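Hypothetical protein VC1899 (Vibrio cholerae, PDB 1XMX) is of unknown function but carries a Card1-like endonuclease domain of the PD-(D/E)XK clan and may bind nucleic acid. Local coordinates at residues R338-S343 against A361-D366; N278-R283 against R291-V296. All blocks are in the same frame, centred on the assembly; numbering follows the deposited sequence.

Contact 1 (R338-S343 against A361-D366)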
loop_
_atom_site.group_PDB
_atom_site.type_symbol
_atom_site.label_atom_id
_atom_site.label_comp_id
_atom_site.label_asym_id
_atom_site.label_seq_id
_atom_site.Cartn_x
_atom_site.Cartn_y
_atom_site.Cartn_z
ATOM N N ARG A 338 4.105 5.446 -0.540
ATOM C CA ARG A 338 4.580 6.047 0.719
ATOM C C ARG A 338 4.658 4.995 1.815
ATOM O O ARG A 338 3.888 4.052 1.827
ATOM C CB ARG A 338 3.661 7.174 1.145
ATOM C CG ARG A 338 4.094 8.431 0.429
ATOM C CD ARG A 338 3.088 9.556 0.226
ATOM N NE ARG A 338 2.000 9.659 1.187
ATOM C CZ ARG A 338 1.965 10.424 2.285
ATOM N NH1 ARG A 338 2.994 11.181 2.694
ATOM N NH2 ARG A 338 0.873 10.382 2.987
ATOM N N ALA A 339 5.591 5.168 2.735
ATOM C CA ALA A 339 5.729 4.211 3.822
ATOM C C ALA A 339 6.036 4.863 5.173
ATOM O O ALA A 339 6.727 5.873 5.289
ATOM C CB ALA A 339 6.784 3.086 3.468
ATOM N N MET A 340 5.529 4.206 6.199
ATOM C CA MET A 340 5.657 4.668 7.557
ATOM C C MET A 340 6.188 3.522 8.463
ATOM O O MET A 340 5.841 2.354 8.272
ATOM C CB MET A 340 4.255 5.021 8.010
ATOM C CG MET A 340 4.176 5.190 9.496
ATOM S SD MET A 340 2.618 5.815 10.094
ATOM C CE MET A 340 2.763 7.601 9.667
ATOM N N LEU A 341 6.999 3.857 9.455
ATOM C CA LEU A 341 7.306 2.862 10.515
ATOM C C LEU A 341 6.650 3.309 11.809
ATOM O O LEU A 341 6.882 4.422 12.269
ATOM C CB LEU A 341 8.820 2.684 10.679
ATOM C CG LEU A 341 9.356 1.893 11.863
ATOM C CD1 LEU A 341 8.864 0.450 11.808
ATOM C CD2 LEU A 341 10.912 1.954 11.845
ATOM N N VAL A 342 5.788 2.454 12.373
ATOM C CA VAL A 342 5.240 2.728 13.707
ATOM C C VAL A 342 6.049 1.886 14.719
ATOM O O VAL A 342 6.132 0.670 14.571
ATOM C CB VAL A 342 3.722 2.419 13.782
ATOM C CG1 VAL A 342 3.209 2.604 15.236
ATOM C CG2 VAL A 342 2.933 3.323 12.726
ATOM N N SER A 343 6.651 2.542 15.708
ATOM C CA SER A 343 7.558 1.884 16.630
ATOM C C SER A 343 7.076 2.111 18.062
ATOM O O SER A 343 6.834 3.241 18.460
ATOM C CB SER A 343 8.980 2.439 16.484
ATOM O OG SER A 343 9.876 1.703 17.318
ATOM N N ALA A 361 8.022 8.005 6.901
ATOM C CA ALA A 361 7.399 8.690 8.032
ATOM C C ALA A 361 7.639 7.835 9.294
ATOM O O ALA A 361 7.819 6.612 9.204
ATOM C CB ALA A 361 5.866 8.852 7.740
ATOM N N LEU A 362 7.600 8.456 10.465
ATOM C CA LEU A 362 7.756 7.704 11.721
ATOM C C LEU A 362 6.651 8.054 12.721
ATOM O O LEU A 362 6.274 9.223 12.863
ATOM C CB LEU A 362 9.117 8.015 12.399
ATOM C CG LEU A 362 10.387 7.520 11.727
ATOM C CD1 LEU A 362 11.582 7.840 12.579
ATOM C CD2 LEU A 362 10.338 6.044 11.437
ATOM N N ILE A 363 6.189 7.047 13.444
ATOM C CA ILE A 363 5.467 7.310 14.693
ATOM C C ILE A 363 6.122 6.503 15.850
ATOM O O ILE A 363 6.080 5.262 15.876
ATOM C CB ILE A 363 3.960 6.998 14.601
ATOM C CG1 ILE A 363 3.262 7.912 13.566
ATOM C CG2 ILE A 363 3.281 7.215 15.947
ATOM C CD1 ILE A 363 1.737 7.532 13.377
ATOM N N GLY A 364 6.734 7.208 16.777
ATOM C CA GLY A 364 7.315 6.527 17.921
ATOM C C GLY A 364 6.443 6.589 19.165
ATOM O O GLY A 364 5.274 7.079 19.139
ATOM N N PRO A 365 7.003 6.069 20.281
ATOM C CA PRO A 365 6.249 5.915 21.530
ATOM C C PRO A 365 5.624 7.212 22.013
ATOM O O PRO A 365 4.528 7.207 22.527
ATOM C CB PRO A 365 7.313 5.406 22.529
ATOM C CG PRO A 365 8.644 5.619 21.854
ATOM C CD PRO A 365 8.387 5.562 20.389
ATOM N N ASP A 366 6.311 8.326 21.856
ATOM C CA ASP A 366 5.815 9.580 22.389
ATOM C C ASP A 366 4.503 9.970 21.688
ATOM O O ASP A 366 3.541 10.481 22.318
ATOM C CB ASP A 366 6.886 10.663 22.235
ATOM C CG ASP A 366 8.103 10.424 23.147
ATOM O OD1 ASP A 366 7.979 9.712 24.189
ATOM O OD2 ASP A 366 9.193 10.951 22.810
#
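M340 and I363 meet on one face of a two-strand parallel pairing, their side chains crossing obliquely. The methionine sets off with CG anti to the backbone N and stays extended until it bends at chi3 (-77°). That last turn leaves CE 3.8 Å from I363 CD1. The sulfur SD lies at the same distance, 3.8 Å, from I363 CD1. The isoleucine thus receives both the sulfur and the terminal methyl on its CG1-CD1 branch, and the methyl CE also touches A361 CB, at 3.9 Å. V342, on this face too, stands beside I363 more loosely, its CG2 4.3 Å from I363 CB. Helix 371-380 closes over the face: L375 and W378 touch M340, W378 also touches A361, and H374 touches I363.

The other face belongs to L341 and L362, which lie side by side and point the same way. Here the approach is of a branch to a stem, with L362 CD2 set 3.8 Å from L341 CB. L341 is further packed by T321 and L322 of helix 321-333.

Between the faces the backbones run at 21° to each other, joined by four near-straight hydrogen bonds. A361 supplies N to A339 O and takes L341 N on its own O; I363 does likewise with L341 O and S343 N. The last of these, S343 N to I363 O, is 2.8 Å long with an N-H...O angle of 175°. Beyond it the strand pairing stops: the nitrogen of P365 has no hydrogen to offer S343 O, and P365 CD lies 3.4 Å from S343 O. Helix 349-358 connects the strands, completing the beta-alpha-beta unit strand 338-343, helix 349-358, strand 361-363 within the Card1-like endonuclease domain.

Contact 2 (N278-R283 against R291-V296)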
loop_
_atom_site.group_PDB
_atom_site.type_symbol
_atom_site.label_atom_id
_atom_site.label_comp_id
_atom_site.label_asym_id
_atom_site.label_seq_id
_atom_site.Cartn_x
_atom_site.Cartn_y
_atom_site.Cartn_z
ATOM N N ASN A 278 -1.618 -7.499 7.592
ATOM C CA ASN A 278 -0.670 -8.591 7.382
ATOM C C ASN A 278 -0.760 -9.242 5.999
ATOM O O ASN A 278 -0.900 -10.465 5.887
ATOM C CB ASN A 278 -0.780 -9.642 8.496
ATOM C CG ASN A 278 -0.117 -9.178 9.791
ATOM O OD1 ASN A 278 1.041 -8.745 9.774
ATOM N ND2 ASN A 278 -0.837 -9.269 10.918
ATOM N N VAL A 279 -0.671 -8.419 4.960
ATOM C CA VAL A 279 -0.693 -8.910 3.607
ATOM C C VAL A 279 0.583 -9.730 3.365
ATOM O O VAL A 279 1.690 -9.242 3.626
ATOM C CB VAL A 279 -0.758 -7.724 2.627
ATOM C CG1 VAL A 279 -0.985 -8.238 1.220
ATOM C CG2 VAL A 279 -1.889 -6.761 3.033
ATOM N N GLN A 280 0.430 -10.985 2.936
ATOM C CA GLN A 280 1.571 -11.772 2.423
ATOM C C GLN A 280 1.836 -11.446 0.941
ATOM O O GLN A 280 0.937 -11.518 0.149
ATOM C CB GLN A 280 1.315 -13.268 2.588
ATOM C CG GLN A 280 0.804 -13.650 3.977
ATOM C CD GLN A 280 1.834 -13.328 5.052
ATOM O OE1 GLN A 280 1.557 -12.631 6.046
ATOM N NE2 GLN A 280 3.039 -13.811 4.848
ATOM N N VAL A 281 3.083 -11.125 0.579
ATOM C CA VAL A 281 3.421 -10.637 -0.762
ATOM C C VAL A 281 4.487 -11.573 -1.326
ATOM O O VAL A 281 5.514 -11.829 -0.669
ATOM C CB VAL A 281 4.056 -9.214 -0.745
ATOM C CG1 VAL A 281 4.313 -8.682 -2.199
ATOM C CG2 VAL A 281 3.253 -8.252 0.077
ATOM N N TYR A 282 4.223 -12.085 -2.521
ATOM C CA TYR A 282 5.093 -13.004 -3.227
ATOM C C TYR A 282 5.573 -12.402 -4.562
ATOM O O TYR A 282 4.778 -11.768 -5.271
ATOM C CB TYR A 282 4.336 -14.328 -3.481
ATOM C CG TYR A 282 3.866 -15.022 -2.215
ATOM C CD1 TYR A 282 2.610 -14.756 -1.669
ATOM C CD2 TYR A 282 4.681 -15.942 -1.570
ATOM C CE1 TYR A 282 2.174 -15.397 -0.501
ATOM C CE2 TYR A 282 4.274 -16.589 -0.384
ATOM C CZ TYR A 282 3.013 -16.308 0.145
ATOM O OH TYR A 282 2.604 -16.946 1.308
ATOM N N ARG A 283 6.866 -12.587 -4.882
ATOM C CA ARG A 283 7.409 -12.238 -6.199
ATOM C C ARG A 283 8.244 -13.401 -6.724
ATOM O O ARG A 283 9.128 -13.884 -6.020
ATOM C CB ARG A 283 8.248 -10.958 -6.138
ATOM C CG ARG A 283 7.418 -9.703 -5.864
ATOM C CD ARG A 283 8.253 -8.454 -5.584
ATOM N NE ARG A 283 9.002 -8.563 -4.343
ATOM C CZ ARG A 283 9.785 -7.627 -3.795
ATOM N NH1 ARG A 283 9.971 -6.445 -4.356
ATOM N NH2 ARG A 283 10.415 -7.896 -2.655
ATOM N N ARG A 291 9.528 -13.443 -0.460
ATOM C CA ARG A 291 8.289 -13.287 0.343
ATOM C C ARG A 291 8.474 -12.092 1.290
ATOM O O ARG A 291 9.542 -11.923 1.877
ATOM C CB ARG A 291 7.998 -14.571 1.156
ATOM C CG ARG A 291 6.570 -14.728 1.777
ATOM C CD ARG A 291 6.102 -13.528 2.586
ATOM N NE ARG A 291 5.600 -13.851 3.943
ATOM C CZ ARG A 291 6.150 -13.443 5.109
ATOM N NH1 ARG A 291 7.257 -12.684 5.107
ATOM N NH2 ARG A 291 5.596 -13.788 6.294
ATOM N N ASN A 292 7.454 -11.242 1.383
ATOM C CA ASN A 292 7.468 -10.121 2.284
ATOM C C ASN A 292 6.129 -10.091 2.996
ATOM O O ASN A 292 5.215 -10.750 2.564
ATOM C CB ASN A 292 7.679 -8.826 1.512
ATOM C CG ASN A 292 9.120 -8.654 1.027
ATOM O OD1 ASN A 292 10.066 -8.476 1.835
ATOM N ND2 ASN A 292 9.292 -8.678 -0.302
ATOM N N GLU A 293 6.024 -9.354 4.105
ATOM C CA GLU A 293 4.721 -9.158 4.774
ATOM C C GLU A 293 4.459 -7.683 4.988
ATOM O O GLU A 293 5.312 -6.994 5.494
ATOM C CB GLU A 293 4.663 -9.864 6.130
ATOM C CG GLU A 293 3.377 -9.560 6.896
ATOM C CD GLU A 293 3.256 -10.398 8.138
ATOM O OE1 GLU A 293 3.897 -10.062 9.168
ATOM O OE2 GLU A 293 2.526 -11.412 8.081
ATOM N N LEU A 294 3.281 -7.194 4.618
ATOM C CA LEU A 294 2.931 -5.794 4.882
ATOM C C LEU A 294 2.026 -5.736 6.119
ATOM O O LEU A 294 0.906 -6.255 6.108
ATOM C CB LEU A 294 2.256 -5.135 3.648
ATOM C CG LEU A 294 2.853 -5.345 2.283
ATOM C CD1 LEU A 294 2.066 -4.656 1.202
ATOM C CD2 LEU A 294 4.263 -4.843 2.205
ATOM N N ASP A 295 2.542 -5.175 7.217
ATOM C CA ASP A 295 1.807 -5.185 8.476
ATOM C C ASP A 295 0.417 -4.543 8.307
ATOM O O ASP A 295 -0.601 -5.181 8.571
ATOM C CB ASP A 295 2.642 -4.579 9.621
ATOM C CG ASP A 295 3.913 -5.383 9.914
ATOM O OD1 ASP A 295 3.976 -6.583 9.556
ATOM O OD2 ASP A 295 4.885 -4.826 10.471
ATOM N N VAL A 296 0.383 -3.290 7.854
ATOM C CA VAL A 296 -0.869 -2.653 7.446
ATOM C C VAL A 296 -0.572 -2.009 6.117
ATOM O O VAL A 296 0.407 -1.264 5.966
ATOM C CB VAL A 296 -1.368 -1.570 8.451
ATOM C CG1 VAL A 296 -2.784 -0.973 8.012
ATOM C CG2 VAL A 296 -1.415 -2.132 9.852
HETATM O O HOH W 1 7.999 -10.048 -2.153
#
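V281 and N292 form a hydrogen-bonded pair in the antiparallel beta hairpin of strands 279-285 and 288-300. Each satisfies the other's backbone: V281 N donates to N292 O and N292 N to V281 O, both at 2.9 Å. Two residues along, L294 N gives a 2.8 Å bond to V279 O, and L294 O accepts V279 N in return through a more bent bond (132° at the hydrogen). There N278 and V279 both face L294, a G1 beta bulge. N278 N turns instead to D295 O, 2.7 Å away in a nearly straight bond, although it approaches from above the carbonyl plane.

On the face shared by V279, V281, N292 and L294, V281 CG2 packs 3.7 Å from L294 CG, and L332 of helix 321-333 touches both residues. The amide of N292 is satisfied at each end, OD1 by K324 NZ and ND2 by a water. D295 OD2 accepts C309 N from the neighbouring strand 303-310, while its OD1 lies near E255 OE1, two like charges close together, consistent with the acidic cluster of a PD-(D/E)XK site.

The other face is polar and less buried. Q280 and E293 lie alongside each other with amide and carboxylate planes 84° apart, and R291 brings CG to 3.7 Å from Y282 CE2, with ring and guanidinium planes 68° apart. Farther from the bulge, toward the turn, one water links both strands, accepting from R283 NE at 2.8 Å and from N292 ND2, and donating weakly to V281 O.

In the fold
Both contacts belong to one mixed sheet, with strand 303-310 between them: it pairs antiparallel with strand 288-300 of contact 2 and parallel with strand 338-343 of contact 1. Their centres are 18 Å apart and their nearest atoms about 7 Å, so they do not touch. Helix 321-333 packs against both, through A339 and L341 in one and V281, N292 and L294 in the other. Contact 1 is buried and chiefly apolar beyond its backbone bonds, with helix 371-380 over the M340, A361 and I363 face. Contact 2, only partly buried, joins a largely apolar face, with the N292 amide in it, to one rich in charged and amide groups, and uses a water between its strands.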